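PDB 6LUM: succinate dehydrogenase subunit A from Mycolicibacterium smegmatis MC2 51, which probably oxidises succinate to fumarate as the FAD-carrying flavoprotein subunit of the membrane-bound respiratory complex, passing the electrons on to subunit B. Local coordinates for residues V12-E24 / L144-F158. Numbering follows the deposited sequence.
Sequences VGAGGAGMRAAVE and LQTLYQNCVKHDVEF. With FAD (flavin-adenine dinucleotide), chain Y.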
ATOM      1  N   VAL D  12      24.382  14.364 -16.830  1.00  5.94           N
ATOM      2  CA  VAL D  12      25.705  14.512 -16.246  1.00  5.94           C
ATOM      3  C   VAL D  12      25.688  15.795 -15.431  1.00  5.94           C
ATOM      4  O   VAL D  12      25.889  16.885 -15.965  1.00  5.94           O
ATOM      5  CB  VAL D  12      26.797  14.532 -17.311  1.00  5.94           C
ATOM      6  CG1 VAL D  12      28.136  14.690 -16.670  1.00  5.94           C
ATOM      7  CG2 VAL D  12      26.753  13.273 -18.100  1.00  5.94           C
ATOM      8  N   GLY D  13      25.455  15.674 -14.137  1.00  4.18           N
ATOM      9  CA  GLY D  13      25.299  16.835 -13.302  1.00  4.18           C
ATOM     10  C   GLY D  13      24.017  16.761 -12.521  1.00  4.18           C
ATOM     11  O   GLY D  13      22.977  16.412 -13.070  1.00  4.18           O
ATOM     12  N   ALA D  14      24.064  17.077 -11.240  1.00  5.39           N
ATOM     13  CA  ALA D  14      22.887  17.026 -10.392  1.00  5.39           C
ATOM     14  C   ALA D  14      22.733  18.319  -9.630  1.00  5.39           C
ATOM     15  O   ALA D  14      22.504  18.335  -8.425  1.00  5.39           O
ATOM     16  CB  ALA D  14      22.952  15.848  -9.436  1.00  5.39           C
ATOM     17  N   GLY D  15      22.876  19.429 -10.319  1.00  7.41           N
ATOM     18  CA  GLY D  15      22.619  20.729  -9.750  1.00  7.41           C
ATOM     19  C   GLY D  15      21.196  21.141 -10.002  1.00  7.41           C
ATOM     20  O   GLY D  15      20.294  20.309 -10.093  1.00  7.41           O
ATOM     21  N   GLY D  16      20.989  22.437 -10.147  1.00  7.02           N
ATOM     22  CA  GLY D  16      19.672  22.928 -10.472  1.00  7.02           C
ATOM     23  C   GLY D  16      19.160  22.394 -11.787  1.00  7.02           C
ATOM     24  O   GLY D  16      18.123  21.732 -11.826  1.00  7.02           O
ATOM     25  N   ALA D  17      19.889  22.655 -12.870  1.00  7.18           N
ATOM     26  CA  ALA D  17      19.426  22.232 -14.183  1.00  7.18           C
ATOM     27  C   ALA D  17      19.396  20.720 -14.301  1.00  7.18           C
ATOM     28  O   ALA D  17      18.469  20.160 -14.888  1.00  7.18           O
ATOM     29  CB  ALA D  17      20.308  22.833 -15.264  1.00  7.18           C
ATOM     30  N   GLY D  18      20.385  20.039 -13.736  1.00  6.93           N
ATOM     31  CA  GLY D  18      20.425  18.593 -13.846  1.00  6.93           C
ATOM     32  C   GLY D  18      19.295  17.916 -13.101  1.00  6.93           C
ATOM     33  O   GLY D  18      18.653  17.011 -13.624  1.00  6.93           O
ATOM     34  N   MET D  19      19.028  18.347 -11.876  1.00  8.66           N
ATOM     35  CA  MET D  19      17.946  17.726 -11.136  1.00  8.66           C
ATOM     36  C   MET D  19      16.579  18.169 -11.627  1.00  8.66           C
ATOM     37  O   MET D  19      15.618  17.414 -11.489  1.00  8.66           O
ATOM     38  CB  MET D  19      18.104  17.997  -9.647  1.00  8.66           C
ATOM     39  CG  MET D  19      18.900  16.913  -8.961  1.00  8.66           C
ATOM     40  SD  MET D  19      18.794  16.933  -7.184  1.00  8.66           S
ATOM     41  CE  MET D  19      19.442  18.546  -6.848  1.00  8.66           C
ATOM     42  N   ARG D  20      16.476  19.332 -12.262  1.00 12.35           N
ATOM     43  CA  ARG D  20      15.230  19.700 -12.924  1.00 12.35           C
ATOM     44  C   ARG D  20      14.957  18.798 -14.125  1.00 12.35           C
ATOM     45  O   ARG D  20      13.864  18.228 -14.263  1.00 12.35           O
ATOM     46  CB  ARG D  20      15.303  21.163 -13.332  1.00 12.35           C
ATOM     47  CG  ARG D  20      14.054  21.694 -13.909  1.00 12.35           C
ATOM     48  CD  ARG D  20      12.888  21.316 -13.060  1.00 12.35           C
ATOM     49  NE  ARG D  20      11.733  22.141 -13.352  1.00 12.35           N
ATOM     50  CZ  ARG D  20      10.487  21.762 -13.131  1.00 12.35           C
ATOM     51  NH1 ARG D  20       9.489  22.578 -13.417  1.00 12.35           N
ATOM     52  NH2 ARG D  20      10.240  20.560 -12.649  1.00 12.35           N
ATOM     53  N   ALA D  21      15.949  18.648 -15.001  1.00 11.03           N
ATOM     54  CA  ALA D  21      15.812  17.728 -16.118  1.00 11.03           C
ATOM     55  C   ALA D  21      15.557  16.308 -15.650  1.00 11.03           C
ATOM     56  O   ALA D  21      14.867  15.555 -16.333  1.00 11.03           O
ATOM     57  CB  ALA D  21      17.058  17.773 -16.990  1.00 11.03           C
ATOM     58  N   ALA D  22      16.097  15.916 -14.502  1.00 11.98           N
ATOM     59  CA  ALA D  22      15.827  14.573 -14.009  1.00 11.98           C
ATOM     60  C   ALA D  22      14.408  14.435 -13.503  1.00 11.98           C
ATOM     61  O   ALA D  22      13.768  13.418 -13.767  1.00 11.98           O
ATOM     62  CB  ALA D  22      16.808  14.201 -12.903  1.00 11.98           C
ATOM     63  N   VAL D  23      13.903  15.432 -12.778  1.00 19.00           N
ATOM     64  CA  VAL D  23      12.500  15.424 -12.375  1.00 19.00           C
ATOM     65  C   VAL D  23      11.608  15.216 -13.584  1.00 19.00           C
ATOM     66  O   VAL D  23      10.637  14.452 -13.536  1.00 19.00           O
ATOM     67  CB  VAL D  23      12.147  16.730 -11.642  1.00 19.00           C
ATOM     68  CG1 VAL D  23      10.669  16.894 -11.570  1.00 19.00           C
ATOM     69  CG2 VAL D  23      12.718  16.727 -10.259  1.00 19.00           C
ATOM     70  N   GLU D  24      11.933  15.874 -14.698  1.00 26.10           N
ATOM     71  CA  GLU D  24      11.072  15.759 -15.874  1.00 26.10           C
ATOM     72  C   GLU D  24      11.254  14.423 -16.588  1.00 26.10           C
ATOM     73  O   GLU D  24      10.284  13.700 -16.821  1.00 26.10           O
ATOM     74  CB  GLU D  24      11.315  16.924 -16.822  1.00 26.10           C
ATOM     75  CG  GLU D  24      10.893  18.230 -16.211  1.00 26.10           C
ATOM     76  CD  GLU D  24       9.406  18.285 -15.922  1.00 26.10           C
ATOM     77  OE1 GLU D  24       8.621  17.687 -16.684  1.00 26.10           O
ATOM     78  OE2 GLU D  24       9.020  18.924 -14.923  1.00 26.10           O
ATOM     79  N   LEU D 144      17.338  23.841  -4.544  1.00  7.38           N
ATOM     80  CA  LEU D 144      18.071  22.583  -4.612  1.00  7.38           C
ATOM     81  C   LEU D 144      17.441  21.520  -3.727  1.00  7.38           C
ATOM     82  O   LEU D 144      17.311  20.363  -4.138  1.00  7.38           O
ATOM     83  CB  LEU D 144      19.518  22.826  -4.208  1.00  7.38           C
ATOM     84  CG  LEU D 144      20.642  21.925  -4.689  1.00  7.38           C
ATOM     85  CD1 LEU D 144      20.626  21.808  -6.164  1.00  7.38           C
ATOM     86  CD2 LEU D 144      21.920  22.541  -4.246  1.00  7.38           C
ATOM     87  N   GLN D 145      17.043  21.882  -2.510  1.00  4.35           N
ATOM     88  CA  GLN D 145      16.395  20.912  -1.638  1.00  4.35           C
ATOM     89  C   GLN D 145      15.083  20.432  -2.226  1.00  4.35           C
ATOM     90  O   GLN D 145      14.761  19.251  -2.138  1.00  4.35           O
ATOM     91  CB  GLN D 145      16.162  21.507  -0.260  1.00  4.35           C
ATOM     92  CG  GLN D 145      17.410  21.788   0.515  1.00  4.35           C
ATOM     93  CD  GLN D 145      18.005  20.558   1.141  1.00  4.35           C
ATOM     94  OE1 GLN D 145      17.290  19.638   1.524  1.00  4.35           O
ATOM     95  NE2 GLN D 145      19.325  20.533   1.254  1.00  4.35           N
ATOM     96  N   THR D 146      14.307  21.330  -2.825  1.00  7.36           N
ATOM     97  CA  THR D 146      13.026  20.939  -3.402  1.00  7.36           C
ATOM     98  C   THR D 146      13.213  19.986  -4.569  1.00  7.36           C
ATOM     99  O   THR D 146      12.521  18.965  -4.674  1.00  7.36           O
ATOM    100  CB  THR D 146      12.271  22.176  -3.845  1.00  7.36           C
ATOM    101  OG1 THR D 146      12.030  23.003  -2.708  1.00  7.36           O
ATOM    102  CG2 THR D 146      10.977  21.788  -4.459  1.00  7.36           C
ATOM    103  N   LEU D 147      14.154  20.298  -5.456  1.00  6.98           N
ATOM    104  CA  LEU D 147      14.408  19.419  -6.588  1.00  6.98           C
ATOM    105  C   LEU D 147      14.929  18.068  -6.127  1.00  6.98           C
ATOM    106  O   LEU D 147      14.558  17.032  -6.684  1.00  6.98           O
ATOM    107  CB  LEU D 147      15.380  20.086  -7.547  1.00  6.98           C
ATOM    108  CG  LEU D 147      14.819  21.370  -8.140  1.00  6.98           C
ATOM    109  CD1 LEU D 147      15.872  22.107  -8.901  1.00  6.98           C
ATOM    110  CD2 LEU D 147      13.662  21.051  -9.028  1.00  6.98           C
ATOM    111  N   TYR D 148      15.762  18.049  -5.087  1.00  7.10           N
ATOM    112  CA  TYR D 148      16.281  16.777  -4.602  1.00  7.10           C
ATOM    113  C   TYR D 148      15.201  15.959  -3.919  1.00  7.10           C
ATOM    114  O   TYR D 148      15.157  14.738  -4.069  1.00  7.10           O
ATOM    115  CB  TYR D 148      17.444  17.006  -3.652  1.00  7.10           C
ATOM    116  CG  TYR D 148      18.035  15.728  -3.142  1.00  7.10           C
ATOM    117  CD1 TYR D 148      18.414  14.729  -4.012  1.00  7.10           C
ATOM    118  CD2 TYR D 148      18.206  15.514  -1.794  1.00  7.10           C
ATOM    119  CE1 TYR D 148      18.945  13.566  -3.556  1.00  7.10           C
ATOM    120  CE2 TYR D 148      18.734  14.348  -1.333  1.00  7.10           C
ATOM    121  CZ  TYR D 148      19.100  13.379  -2.217  1.00  7.10           C
ATOM    122  OH  TYR D 148      19.634  12.212  -1.751  1.00  7.10           O
ATOM    123  N   GLN D 149      14.319  16.605  -3.164  1.00  8.97           N
ATOM    124  CA  GLN D 149      13.220  15.884  -2.541  1.00  8.97           C
ATOM    125  C   GLN D 149      12.280  15.305  -3.579  1.00  8.97           C
ATOM    126  O   GLN D 149      11.738  14.218  -3.389  1.00  8.97           O
ATOM    127  CB  GLN D 149      12.464  16.806  -1.596  1.00  8.97           C
ATOM    128  CG  GLN D 149      13.269  17.238  -0.408  1.00  8.97           C
ATOM    129  CD  GLN D 149      12.727  18.480   0.228  1.00  8.97           C
ATOM    130  OE1 GLN D 149      11.739  19.039  -0.226  1.00  8.97           O
ATOM    131  NE2 GLN D 149      13.367  18.922   1.292  1.00  8.97           N
ATOM    132  N   ASN D 150      12.095  15.996  -4.701  1.00  9.39           N
ATOM    133  CA  ASN D 150      11.270  15.426  -5.760  1.00  9.39           C
ATOM    134  C   ASN D 150      11.964  14.269  -6.460  1.00  9.39           C
ATOM    135  O   ASN D 150      11.318  13.283  -6.827  1.00  9.39           O
ATOM    136  CB  ASN D 150      10.899  16.498  -6.757  1.00  9.39           C
ATOM    137  CG  ASN D 150       9.660  17.201  -6.370  1.00  9.39           C
ATOM    138  OD1 ASN D 150       8.576  16.839  -6.806  1.00  9.39           O
ATOM    139  ND2 ASN D 150       9.792  18.200  -5.520  1.00  9.39           N
ATOM    140  N   CYS D 151      13.274  14.370  -6.671  1.00  9.95           N
ATOM    141  CA  CYS D 151      14.000  13.239  -7.232  1.00  9.95           C
ATOM    142  C   CYS D 151      13.987  12.045  -6.290  1.00  9.95           C
ATOM    143  O   CYS D 151      14.056  10.902  -6.741  1.00  9.95           O
ATOM    144  CB  CYS D 151      15.431  13.645  -7.563  1.00  9.95           C
ATOM    145  SG  CYS D 151      15.585  14.732  -8.977  1.00  9.95           S
ATOM    146  N   VAL D 152      13.907  12.285  -4.984  1.00  7.72           N
ATOM    147  CA  VAL D 152      13.744  11.194  -4.029  1.00  7.72           C
ATOM    148  C   VAL D 152      12.337  10.623  -4.100  1.00  7.72           C
ATOM    149  O   VAL D 152      12.141   9.408  -4.003  1.00  7.72           O
ATOM    150  CB  VAL D 152      14.088  11.673  -2.608  1.00  7.72           C
ATOM    151  CG1 VAL D 152      13.663  10.657  -1.589  1.00  7.72           C
ATOM    152  CG2 VAL D 152      15.561  11.904  -2.487  1.00  7.72           C
ATOM    153  N   LYS D 153      11.335  11.485  -4.266  1.00 10.76           N
ATOM    154  CA  LYS D 153       9.961  11.014  -4.388  1.00 10.76           C
ATOM    155  C   LYS D 153       9.796  10.099  -5.589  1.00 10.76           C
ATOM    156  O   LYS D 153       9.266   8.991  -5.469  1.00 10.76           O
ATOM    157  CB  LYS D 153       9.012  12.198  -4.499  1.00 10.76           C
ATOM    158  CG  LYS D 153       7.665  11.818  -5.019  1.00 10.76           C
ATOM    159  CD  LYS D 153       6.599  12.761  -4.532  1.00 10.76           C
ATOM    160  CE  LYS D 153       7.067  14.187  -4.603  1.00 10.76           C
ATOM    161  NZ  LYS D 153       5.974  15.136  -4.280  1.00 10.76           N
ATOM    162  N   HIS D 154      10.248  10.543  -6.758  1.00 14.75           N
ATOM    163  CA  HIS D 154      10.115   9.761  -7.978  1.00 14.75           C
ATOM    164  C   HIS D 154      11.190   8.700  -8.130  1.00 14.75           C
ATOM    165  O   HIS D 154      11.239   8.044  -9.170  1.00 14.75           O
ATOM    166  CB  HIS D 154      10.133  10.680  -9.194  1.00 14.75           C
ATOM    167  CG  HIS D 154       9.055  11.711  -9.180  1.00 14.75           C
ATOM    168  ND1 HIS D 154       7.747  11.412  -8.880  1.00 14.75           N
ATOM    169  CD2 HIS D 154       9.091  13.040  -9.427  1.00 14.75           C
ATOM    170  CE1 HIS D 154       7.023  12.513  -8.938  1.00 14.75           C
ATOM    171  NE2 HIS D 154       7.814  13.515  -9.268  1.00 14.75           N
ATOM    172  N   ASP D 155      12.057   8.531  -7.138  1.00 17.71           N
ATOM    173  CA  ASP D 155      13.041   7.451  -7.109  1.00 17.71           C
ATOM    174  C   ASP D 155      13.952   7.485  -8.335  1.00 17.71           C
ATOM    175  O   ASP D 155      13.974   6.567  -9.152  1.00 17.71           O
ATOM    176  CB  ASP D 155      12.347   6.097  -6.978  1.00 17.71           C
ATOM    177  CG  ASP D 155      13.272   5.019  -6.467  1.00 17.71           C
ATOM    178  OD1 ASP D 155      12.833   4.218  -5.615  1.00 17.71           O
ATOM    179  OD2 ASP D 155      14.438   4.968  -6.911  1.00 17.71           O
ATOM    180  N   VAL D 156      14.713   8.559  -8.446  1.00 11.70           N
ATOM    181  CA  VAL D 156      15.703   8.680  -9.506  1.00 11.70           C
ATOM    182  C   VAL D 156      16.969   7.947  -9.088  1.00 11.70           C
ATOM    183  O   VAL D 156      17.316   7.895  -7.906  1.00 11.70           O
ATOM    184  CB  VAL D 156      15.973  10.164  -9.815  1.00 11.70           C
ATOM    185  CG1 VAL D 156      17.086  10.311 -10.808  1.00 11.70           C
ATOM    186  CG2 VAL D 156      14.727  10.806 -10.351  1.00 11.70           C
ATOM    187  N   GLU D 157      17.651   7.345 -10.058  1.00  9.50           N
ATOM    188  CA  GLU D 157      18.914   6.672  -9.796  1.00  9.50           C
ATOM    189  C   GLU D 157      20.037   7.691  -9.838  1.00  9.50           C
ATOM    190  O   GLU D 157      20.190   8.407 -10.829  1.00  9.50           O
ATOM    191  CB  GLU D 157      19.158   5.569 -10.818  1.00  9.50           C
ATOM    192  N   PHE D 158      20.819   7.760  -8.768  1.00  8.79           N
ATOM    193  CA  PHE D 158      21.929   8.691  -8.656  1.00  8.79           C
ATOM    194  C   PHE D 158      23.223   7.907  -8.575  1.00  8.79           C
ATOM    195  O   PHE D 158      23.316   6.940  -7.818  1.00  8.79           O
ATOM    196  CB  PHE D 158      21.794   9.572  -7.422  1.00  8.79           C
ATOM    197  CG  PHE D 158      20.962  10.785  -7.631  1.00  8.79           C
ATOM    198  CD1 PHE D 158      21.442  11.845  -8.346  1.00  8.79           C
ATOM    199  CD2 PHE D 158      19.707  10.869  -7.093  1.00  8.79           C
ATOM    200  CE1 PHE D 158      20.683  12.952  -8.530  1.00  8.79           C
ATOM    201  CE2 PHE D 158      18.951  11.972  -7.275  1.00  8.79           C
ATOM    202  CZ  PHE D 158      19.438  13.015  -7.994  1.00  8.79           C
TER
HETATM  203  PA  FAD Y 700      25.758  23.840 -10.761  1.00 47.92           P
HETATM  204  O1A FAD Y 700      24.661  23.979  -9.733  1.00 60.35           O
HETATM  205  O2A FAD Y 700      26.768  24.949 -10.940  1.00 49.78           O
HETATM  206  O5B FAD Y 700      26.558  22.476 -10.462  1.00 56.78           O
HETATM  207  C5B FAD Y 700      26.901  21.587 -11.524  1.00 44.11           C
HETATM  208  C4B FAD Y 700      26.538  20.162 -11.129  1.00 52.81           C
HETATM  209  O4B FAD Y 700      26.946  19.254 -12.155  1.00 51.81           O
HETATM  210  C3B FAD Y 700      27.233  19.753  -9.839  1.00 50.05           C
HETATM  211  O3B FAD Y 700      26.257  19.540  -8.811  1.00 55.52           O
HETATM  212  C2B FAD Y 700      28.028  18.496 -10.167  1.00 47.82           C
HETATM  213  O2B FAD Y 700      27.639  17.368  -9.373  1.00 66.09           O
HETATM  214  C1B FAD Y 700      27.767  18.202 -11.637  1.00 53.66           C
HETATM  215  N9A FAD Y 700      29.053  18.152 -12.376  1.00 52.69           N
HETATM  216  C8A FAD Y 700      29.818  19.212 -12.700  1.00 42.11           C
HETATM  217  N7A FAD Y 700      30.930  18.824 -13.375  1.00 48.96           N
HETATM  218  C5A FAD Y 700      30.886  17.484 -13.492  1.00 47.12           C
HETATM  219  C6A FAD Y 700      31.745  16.435 -14.091  1.00 47.41           C
HETATM  220  N6A FAD Y 700      32.903  16.750 -14.719  1.00 50.65           N
HETATM  221  N1A FAD Y 700      31.331  15.152 -13.991  1.00 47.33           N
HETATM  222  C2A FAD Y 700      30.183  14.825 -13.371  1.00 51.28           C
HETATM  223  N3A FAD Y 700      29.357  15.723 -12.805  1.00 51.84           N
HETATM  224  C4A FAD Y 700      29.648  17.047 -12.831  1.00 48.04           C
HETATM  225  N1  FAD Y 700      22.270  33.009  -9.812  1.00 62.94           N
HETATM  226  C2  FAD Y 700      21.108  33.669  -9.576  1.00 63.04           C
HETATM  227  O2  FAD Y 700      20.229  33.671 -10.465  1.00 56.25           O
HETATM  228  N3  FAD Y 700      20.864  34.323  -8.427  1.00 65.67           N
HETATM  229  C4  FAD Y 700      21.754  34.368  -7.427  1.00 65.21           C
HETATM  230  O4  FAD Y 700      21.498  34.984  -6.370  1.00 66.69           O
HETATM  231  C4X FAD Y 700      23.050  33.671  -7.604  1.00 60.33           C
HETATM  232  N5  FAD Y 700      24.001  33.669  -6.644  1.00 60.90           N
HETATM  233  C5X FAD Y 700      25.176  33.024  -6.836  1.00 55.02           C
HETATM  234  C6  FAD Y 700      26.140  33.034  -5.834  1.00 53.65           C
HETATM  235  C7  FAD Y 700      27.348  32.373  -6.022  1.00 50.56           C
HETATM  236  C7M FAD Y 700      28.391  32.388  -4.935  1.00 49.65           C
HETATM  237  C8  FAD Y 700      27.613  31.653  -7.296  1.00 47.62           C
HETATM  238  C8M FAD Y 700      28.924  30.938  -7.496  1.00 42.14           C
HETATM  239  C9  FAD Y 700      26.653  31.639  -8.300  1.00 49.32           C
HETATM  240  C9A FAD Y 700      25.444  32.299  -8.112  1.00 54.45           C
HETATM  241  N10 FAD Y 700      24.465  32.289  -9.125  1.00 55.67           N
HETATM  242  C10 FAD Y 700      23.256  32.971  -8.893  1.00 57.06           C
HETATM  243  C1' FAD Y 700      24.701  31.588 -10.389  1.00 52.27           C
HETATM  244  C2' FAD Y 700      23.710  30.438 -10.526  1.00 57.37           C
HETATM  245  O2' FAD Y 700      23.619  29.735  -9.281  1.00 60.89           O
HETATM  246  C3' FAD Y 700      24.140  29.472 -11.623  1.00 54.68           C
HETATM  247  O3' FAD Y 700      23.737  29.988 -12.897  1.00 59.71           O
HETATM  248  C4' FAD Y 700      23.519  28.096 -11.413  1.00 52.15           C
HETATM  249  O4' FAD Y 700      23.633  27.730 -10.033  1.00 56.02           O
HETATM  250  C5' FAD Y 700      24.210  27.046 -12.276  1.00 53.37           C
HETATM  251  O5' FAD Y 700      23.946  25.747 -11.748  1.00 50.83           O
HETATM  252  P   FAD Y 700      23.867  24.467 -12.721  1.00 52.77           P
HETATM  253  O1P FAD Y 700      22.569  23.746 -12.447  1.00 55.36           O
HETATM  254  O2P FAD Y 700      24.197  24.918 -14.123  1.00 55.97           O
HETATM  255  O3P FAD Y 700      25.076  23.546 -12.189  1.00 53.35           O
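M19 and V23 of helix 16-24 pack against L147 and C151 of helix 144-153, the two axes running 9.3 Å apart at closest approach and 32° from parallel. M19 is the main knob, set in a hole formed by L144, L147, Y148 and C151. M19 CB lies 4.0 Å from L147 CB. The chain then runs out extended and bends at its last torsion (chi3 -60°), which turns M19 CE to within 3.5 Å of L144 CD1. The sulfur makes two Met-aromatic contacts. M19 SD sits at the edge of the Y148 ring, 5.1 Å from the centroid, and meets the F158 ring obliquely. F158 also brings CE1 to 3.8 Å from A14 CB. Further along, C151 SG touches V23 CG2 at 3.7 Å and also meets A22 CB. At the other end, L147 CD1 lies 3.7 Å from G16 O in the first turn of the helix. With an alanine here in place of M19, the hole would probably be left partly open, L144 CD1 would lose its methyl neighbour and the two rings their sulfur. G13, G15 and G18 are consistent with the GxGxxG motif of Rossmann-type FAD-binding domains. A17 N donates a nearly straight bond to FAD O1P (2.9 Å, 168°), and S42 and T44 add side-chain bonds to FAD. The helix contact is thus apolar and buried, and through L144 and L147 it joins helix 144-153 to the start of the FAD-binding helix.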